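Local atomic coordinates of polysaccharide deacetylase (Bacillus anthracis, PDB entry 2J13), a protein that probably removes acetyl groups from peptidoglycan of the bacterial cell wall, as a zinc-binding family 4 carbohydrate esterase. Residues 86-91 with 101-106; 91-96 with 133-138. All coordinates share one frame; numbering follows the deposited sequence.

How the contacts relate
Contacts 1 and 2 lie side by side, their centres about 9 Å apart, and share His-91 and helix 90-95. Along the chain the segments alternate: 86-91 of contact 1, 91-96 of contact 2, then 101-106 and 133-138. Contact 1 joins strand 84-88 of the parallel sheet to helix 97-105, and contact 2 joins helix 90-95 to helix 125-143. They also touch directly, Val-88 packing on Ile-93 and Val-135, and Met-103 on Tyr-92. Together they pack helices 97-105 and 125-143 against strand 84-88 and helix 90-95, on the same side of the chain's centre, where Thr-89 touches the zinc ligands His-113 and His-117.

Contact 1. Residues 86-91 with 101-106; sequences FFVTGH and LRMKDE. With ZN (zinc ion), chain E.
Flanking the packing of Phe-86 on Met-103, in the same helical segment as the methionine, the carboxylate oxygen OE2 of Glu-106 is gripped by two residues: Arg-102, whose NE donates to it at 2.8 Å along a nearly straight 166° bond, and Lys-78 in a salt bridge. Arg-102 holds the carboxylate side-on, for its NH2 also reaches the other oxygen, OE1 of Glu-106, at 3.0 Å. OE2 lies close to the guanidinium plane, whereas OE1 is tilted from it, so the two groups are slightly twisted. One turn separates the pair, a spacing that lets arginine and glutamate meet at the C-terminal end of helix 97-105, and Asp-75 pairs with the same NH2. Extra positive charge from Lys-78 would probably favour the ionised carboxylate.

The apolar contact itself is made by Met-103. With CG anti to the carbonyl carbon (chi1 -68°) and the chain extended beyond it, the side chain runs across the CB end of the Phe-86 ring, placing CG over one face, offset toward the rim, 4.2 Å from the centroid. SD of Met-103 makes an oblique Met-aromatic contact, 4.4 Å from that centroid and 36° off the ring normal. It also packs 3.6 Å from CB of Phe-86 and 4.3 Å from CG1 of Val-88. The methyl comes back in above the CG-CD2 edge, CE of Met-103 lying 3.8 Å from CD2 of Phe-86. A long, flexible, polarisable side chain suits this span over a flat ring and a branched valine.

Phe-86 meets the ring of Phe-61 with planes nearly parallel, and touches Leu-77 and, like Arg-102 and Glu-106, Leu-74 of helix 70-80. Strand 84-88 is flanked by the parallel strands 56-63 and 109-112, and helix 97-105 covers it within the beta-alpha-beta crossover leading to strand 109-112.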
loop_
_atom_site.group_PDB
_atom_site.type_symbol
_atom_site.label_atom_id
_atom_site.label_comp_id
_atom_site.label_asym_id
_atom_site.label_seq_id
_atom_site.Cartn_x
_atom_site.Cartn_y
_atom_site.Cartn_z
ATOM N N PHE A 86 3.672 -0.998 4.333
ATOM C CA PHE A 86 2.577 -1.647 5.040
ATOM C C PHE A 86 1.469 -0.603 5.181
ATOM O O PHE A 86 1.644 0.399 5.890
ATOM C CB PHE A 86 3.023 -2.108 6.430
ATOM C CG PHE A 86 4.067 -3.201 6.393
ATOM C CD1 PHE A 86 5.398 -2.884 6.264
ATOM C CD2 PHE A 86 3.691 -4.526 6.444
ATOM C CE1 PHE A 86 6.358 -3.887 6.189
ATOM C CE2 PHE A 86 4.662 -5.551 6.403
ATOM C CZ PHE A 86 5.995 -5.197 6.291
ATOM N N PHE A 87 0.348 -0.855 4.502
ATOM C CA PHE A 87 -0.825 0.015 4.560
ATOM C C PHE A 87 -1.678 -0.439 5.711
ATOM O O PHE A 87 -2.276 -1.494 5.647
ATOM C CB PHE A 87 -1.625 -0.053 3.231
ATOM C CG PHE A 87 -0.926 0.593 2.102
ATOM C CD1 PHE A 87 -1.030 1.950 1.882
ATOM C CD2 PHE A 87 -0.179 -0.178 1.190
ATOM C CE1 PHE A 87 -0.335 2.561 0.821
ATOM C CE2 PHE A 87 0.524 0.445 0.167
ATOM C CZ PHE A 87 0.420 1.822 -0.032
ATOM N N VAL A 88 -1.707 0.353 6.780
ATOM C CA VAL A 88 -2.344 -0.029 8.060
ATOM C C VAL A 88 -3.695 0.654 8.304
ATOM O O VAL A 88 -3.907 1.796 7.898
ATOM C CB VAL A 88 -1.395 0.258 9.284
ATOM C CG1 VAL A 88 -0.058 -0.496 9.081
ATOM C CG2 VAL A 88 -1.190 1.755 9.452
ATOM N N THR A 89 -4.598 -0.056 8.973
ATOM C CA THR A 89 -5.845 0.550 9.436
ATOM C C THR A 89 -5.739 1.010 10.905
ATOM O O THR A 89 -4.791 0.691 11.605
ATOM C CB THR A 89 -7.002 -0.433 9.342
ATOM O OG1 THR A 89 -6.810 -1.526 10.258
ATOM C CG2 THR A 89 -7.191 -0.959 7.890
ATOM N N GLY A 90 -6.750 1.712 11.383
ATOM C CA GLY A 90 -6.813 2.106 12.806
ATOM C C GLY A 90 -6.907 0.940 13.775
ATOM O O GLY A 90 -6.266 0.967 14.842
ATOM N N HIS A 91 -7.662 -0.098 13.419
ATOM C CA HIS A 91 -7.768 -1.299 14.236
ATOM C C HIS A 91 -6.413 -1.953 14.377
ATOM O O HIS A 91 -6.005 -2.367 15.452
ATOM C CB HIS A 91 -8.747 -2.296 13.607
ATOM C CG HIS A 91 -8.830 -3.619 14.319
ATOM N ND1 HIS A 91 -9.556 -3.800 15.481
ATOM C CD2 HIS A 91 -8.305 -4.829 14.015
ATOM C CE1 HIS A 91 -9.459 -5.058 15.869
ATOM N NE2 HIS A 91 -8.709 -5.706 14.998
ATOM N N LEU A 101 5.865 -0.384 15.371
ATOM C CA LEU A 101 7.160 0.133 15.689
ATOM C C LEU A 101 8.281 -0.620 14.971
ATOM O O LEU A 101 9.272 -0.010 14.601
ATOM C CB LEU A 101 7.345 0.129 17.211
ATOM C CG LEU A 101 6.443 1.187 17.855
ATOM C CD1 LEU A 101 6.420 1.026 19.365
ATOM C CD2 LEU A 101 6.943 2.574 17.484
ATOM N N ARG A 102 8.136 -1.924 14.780
ATOM C CA ARG A 102 9.101 -2.679 13.945
ATOM C C ARG A 102 9.110 -2.149 12.523
ATOM O O ARG A 102 10.134 -2.038 11.877
ATOM C CB ARG A 102 8.762 -4.172 13.905
ATOM C CG ARG A 102 9.059 -4.934 15.203
ATOM C CD ARG A 102 9.124 -6.412 14.991
ATOM N NE ARG A 102 10.218 -6.780 14.101
ATOM C CZ ARG A 102 10.360 -7.978 13.544
ATOM N NH1 ARG A 102 9.497 -8.943 13.793
ATOM N NH2 ARG A 102 11.379 -8.211 12.737
ATOM N N MET A 103 7.935 -1.836 11.988
ATOM C CA MET A 103 7.887 -1.335 10.631
ATOM C C MET A 103 8.730 -0.064 10.468
ATOM O O MET A 103 9.541 0.051 9.539
ATOM C CB MET A 103 6.424 -1.107 10.227
ATOM C CG MET A 103 5.620 -2.394 10.081
ATOM S SD MET A 103 3.844 -1.969 9.951
ATOM C CE MET A 103 3.073 -3.593 10.107
ATOM N N LYS A 104 8.576 0.873 11.397
ATOM C CA LYS A 104 9.310 2.134 11.329
ATOM C C LYS A 104 10.793 1.922 11.633
ATOM O O LYS A 104 11.638 2.449 10.925
ATOM C CB LYS A 104 8.708 3.167 12.284
ATOM C CG LYS A 104 9.434 4.514 12.321
ATOM C CD LYS A 104 10.408 4.612 13.509
ATOM C CE LYS A 104 10.908 6.015 13.736
ATOM N NZ LYS A 104 11.966 6.445 12.780
ATOM N N ASP A 105 11.071 1.136 12.655
ATOM C CA ASP A 105 12.442 0.923 13.142
ATOM C C ASP A 105 13.290 0.145 12.162
ATOM O O ASP A 105 14.510 0.354 12.108
ATOM C CB ASP A 105 12.425 0.221 14.505
ATOM C CG ASP A 105 11.837 1.092 15.619
ATOM O OD1 ASP A 105 11.708 2.327 15.431
ATOM O OD2 ASP A 105 11.479 0.543 16.689
ATOM N N GLU A 106 12.669 -0.734 11.375
ATOM C CA GLU A 106 13.414 -1.574 10.417
ATOM C C GLU A 106 13.418 -1.084 8.958
ATOM O O GLU A 106 13.730 -1.844 8.039
ATOM C CB GLU A 106 12.950 -3.021 10.538
ATOM C CG GLU A 106 13.115 -3.526 11.983
ATOM C CD GLU A 106 12.484 -4.853 12.295
ATOM O OE1 GLU A 106 12.110 -5.602 11.361
ATOM O OE2 GLU A 106 12.402 -5.170 13.530
HETATM ZN ZN ZN E . -10.751 -2.634 16.282
HETATM O O HOH W 1 -10.000 -1.596 18.200
#

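Contact 2. Residues 91-96 with 133-138. With ZN (zinc ion), chain E.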
loop_
_atom_site.group_PDB
_atom_site.type_symbol
_atom_site.label_atom_id
_atom_site.label_comp_id
_atom_site.label_asym_id
_atom_site.label_seq_id
_atom_site.Cartn_x
_atom_site.Cartn_y
_atom_site.Cartn_z
ATOM N N HIS A 91 -7.662 -0.098 13.419
ATOM C CA HIS A 91 -7.768 -1.299 14.236
ATOM C C HIS A 91 -6.413 -1.953 14.377
ATOM O O HIS A 91 -6.005 -2.367 15.452
ATOM C CB HIS A 91 -8.747 -2.296 13.607
ATOM C CG HIS A 91 -8.830 -3.619 14.319
ATOM N ND1 HIS A 91 -9.556 -3.800 15.481
ATOM C CD2 HIS A 91 -8.305 -4.829 14.015
ATOM C CE1 HIS A 91 -9.459 -5.058 15.869
ATOM N NE2 HIS A 91 -8.709 -5.706 14.998
ATOM N N TYR A 92 -5.681 -2.001 13.275
ATOM C CA TYR A 92 -4.352 -2.573 13.308
ATOM C C TYR A 92 -3.428 -1.742 14.211
ATOM O O TYR A 92 -2.745 -2.294 15.073
ATOM C CB TYR A 92 -3.786 -2.678 11.893
ATOM C CG TYR A 92 -2.614 -3.618 11.827
ATOM C CD1 TYR A 92 -1.342 -3.157 12.059
ATOM C CD2 TYR A 92 -2.790 -4.951 11.553
ATOM C CE1 TYR A 92 -0.266 -4.009 12.037
ATOM C CE2 TYR A 92 -1.723 -5.821 11.539
ATOM C CZ TYR A 92 -0.459 -5.330 11.763
ATOM O OH TYR A 92 0.637 -6.156 11.771
ATOM N N ILE A 93 -3.399 -0.417 14.030
ATOM C CA ILE A 93 -2.550 0.459 14.853
ATOM C C ILE A 93 -2.838 0.288 16.351
ATOM O O ILE A 93 -1.906 0.171 17.155
ATOM C CB ILE A 93 -2.717 1.960 14.501
ATOM C CG1 ILE A 93 -2.187 2.279 13.098
ATOM C CG2 ILE A 93 -1.958 2.847 15.507
ATOM C CD1 ILE A 93 -2.681 3.651 12.544
ATOM N N LYS A 94 -4.113 0.265 16.714
ATOM C CA LYS A 94 -4.492 0.204 18.137
ATOM C C LYS A 94 -4.138 -1.146 18.765
ATOM O O LYS A 94 -3.818 -1.214 19.975
ATOM C CB LYS A 94 -5.984 0.473 18.286
ATOM C CG LYS A 94 -6.403 1.893 17.896
ATOM C CD LYS A 94 -6.079 2.970 18.939
ATOM C CE LYS A 94 -6.995 2.867 20.138
ATOM N NZ LYS A 94 -6.855 4.013 21.081
ATOM N N THR A 95 -4.225 -2.213 17.978
ATOM C CA THR A 95 -4.069 -3.577 18.490
ATOM C C THR A 95 -2.686 -4.186 18.265
ATOM O O THR A 95 -2.381 -5.241 18.844
ATOM C CB THR A 95 -5.143 -4.523 17.925
ATOM O OG1 THR A 95 -5.031 -4.659 16.488
ATOM C CG2 THR A 95 -6.551 -4.028 18.313
ATOM N N GLN A 96 -1.847 -3.543 17.452
ATOM C CA GLN A 96 -0.528 -4.107 17.114
ATOM C C GLN A 96 0.582 -3.050 17.152
ATOM O O GLN A 96 1.422 -2.971 16.245
ATOM C CB GLN A 96 -0.580 -4.810 15.742
ATOM C CG GLN A 96 -1.666 -5.862 15.608
ATOM C CD GLN A 96 -1.453 -7.113 16.474
ATOM O OE1 GLN A 96 -0.335 -7.392 16.925
ATOM N NE2 GLN A 96 -2.526 -7.896 16.669
ATOM N N THR A 133 -7.343 11.229 7.982
ATOM C CA THR A 133 -6.576 12.068 8.903
ATOM C C THR A 133 -6.309 11.357 10.214
ATOM O O THR A 133 -5.197 11.495 10.769
ATOM C CB THR A 133 -7.295 13.403 9.166
ATOM O OG1 THR A 133 -7.492 14.087 7.908
ATOM C CG2 THR A 133 -6.441 14.274 10.101
ATOM N N SER A 134 -7.263 10.599 10.719
ATOM C CA SER A 134 -7.074 9.880 11.975
ATOM C C SER A 134 -5.911 8.885 11.917
ATOM O O SER A 134 -5.106 8.804 12.858
ATOM C CB SER A 134 -8.351 9.208 12.448
ATOM O OG SER A 134 -8.834 8.279 11.538
ATOM N N VAL A 135 -5.807 8.128 10.836
ATOM C CA VAL A 135 -4.687 7.216 10.651
ATOM C C VAL A 135 -3.376 7.951 10.494
ATOM O O VAL A 135 -2.360 7.543 11.084
ATOM C CB VAL A 135 -4.908 6.232 9.429
ATOM C CG1 VAL A 135 -3.660 5.398 9.109
ATOM C CG2 VAL A 135 -6.037 5.302 9.708
ATOM N N THR A 136 -3.349 9.012 9.706
ATOM C CA THR A 136 -2.117 9.770 9.485
ATOM C C THR A 136 -1.565 10.306 10.798
ATOM O O THR A 136 -0.403 10.109 11.127
ATOM C CB THR A 136 -2.307 10.895 8.477
ATOM O OG1 THR A 136 -2.535 10.303 7.180
ATOM C CG2 THR A 136 -1.069 11.791 8.404
ATOM N N GLU A 137 -2.445 10.923 11.557
ATOM C CA GLU A 137 -2.036 11.477 12.863
ATOM C C GLU A 137 -1.591 10.365 13.815
ATOM O O GLU A 137 -0.597 10.529 14.565
ATOM C CB GLU A 137 -3.188 12.283 13.453
ATOM C CG GLU A 137 -3.525 13.520 12.630
ATOM C CD GLU A 137 -4.638 14.377 13.216
ATOM O OE1 GLU A 137 -5.325 13.955 14.167
ATOM O OE2 GLU A 137 -4.828 15.486 12.669
ATOM N N GLU A 138 -2.288 9.235 13.831
ATOM C CA GLU A 138 -1.908 8.110 14.690
ATOM C C GLU A 138 -0.557 7.513 14.278
ATOM O O GLU A 138 0.293 7.227 15.153
ATOM C CB GLU A 138 -2.995 7.053 14.700
ATOM C CG GLU A 138 -3.001 6.113 15.840
ATOM C CD GLU A 138 -3.489 6.755 17.172
ATOM O OE1 GLU A 138 -4.355 7.679 17.169
ATOM O OE2 GLU A 138 -3.008 6.316 18.230
HETATM ZN ZN ZN E . -10.751 -2.634 16.282
HETATM O O HOH W 1 -10.000 -1.596 18.200
#
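Ile-93 has CG1 anti to the carbonyl carbon (chi1 -67°), which turns both its branches to the neighbouring helix, and Glu-138 meets them with CG anti to its backbone N (chi1 -159°) before its chain bends at chi2 (73°). The closest approach is between CG2 of Ile-93 and CG of Glu-138, 3.4 Å. At the end of the longer branch, CD1 of Ile-93 lies 4.0 Å from CG1 of Val-135, and it also touches CB of Glu-138. Beta-branched residues suit such a helix-helix interface, because their bulk sits close to the backbone.

Away from the interface Thr-95 makes a second bond to a helix carbonyl. Its OG1 donates to the O of His-91 at 2.7 Å, while the N of Thr-95 reaches that oxygen from the opposite face of its plane. CG2 of Thr-95 lies over one face of the His-91 ring, toward its rim; ND1 of His-91 binds a zinc ion that also carries a water.

Between the helices the chemistry is apolar contact with the aliphatic stem of Glu-138, whose OE2 stays 5.3 Å from NZ of Lys-94; any attraction there is probably weak, and the contact between these segments seems to rest mainly on apolar packing.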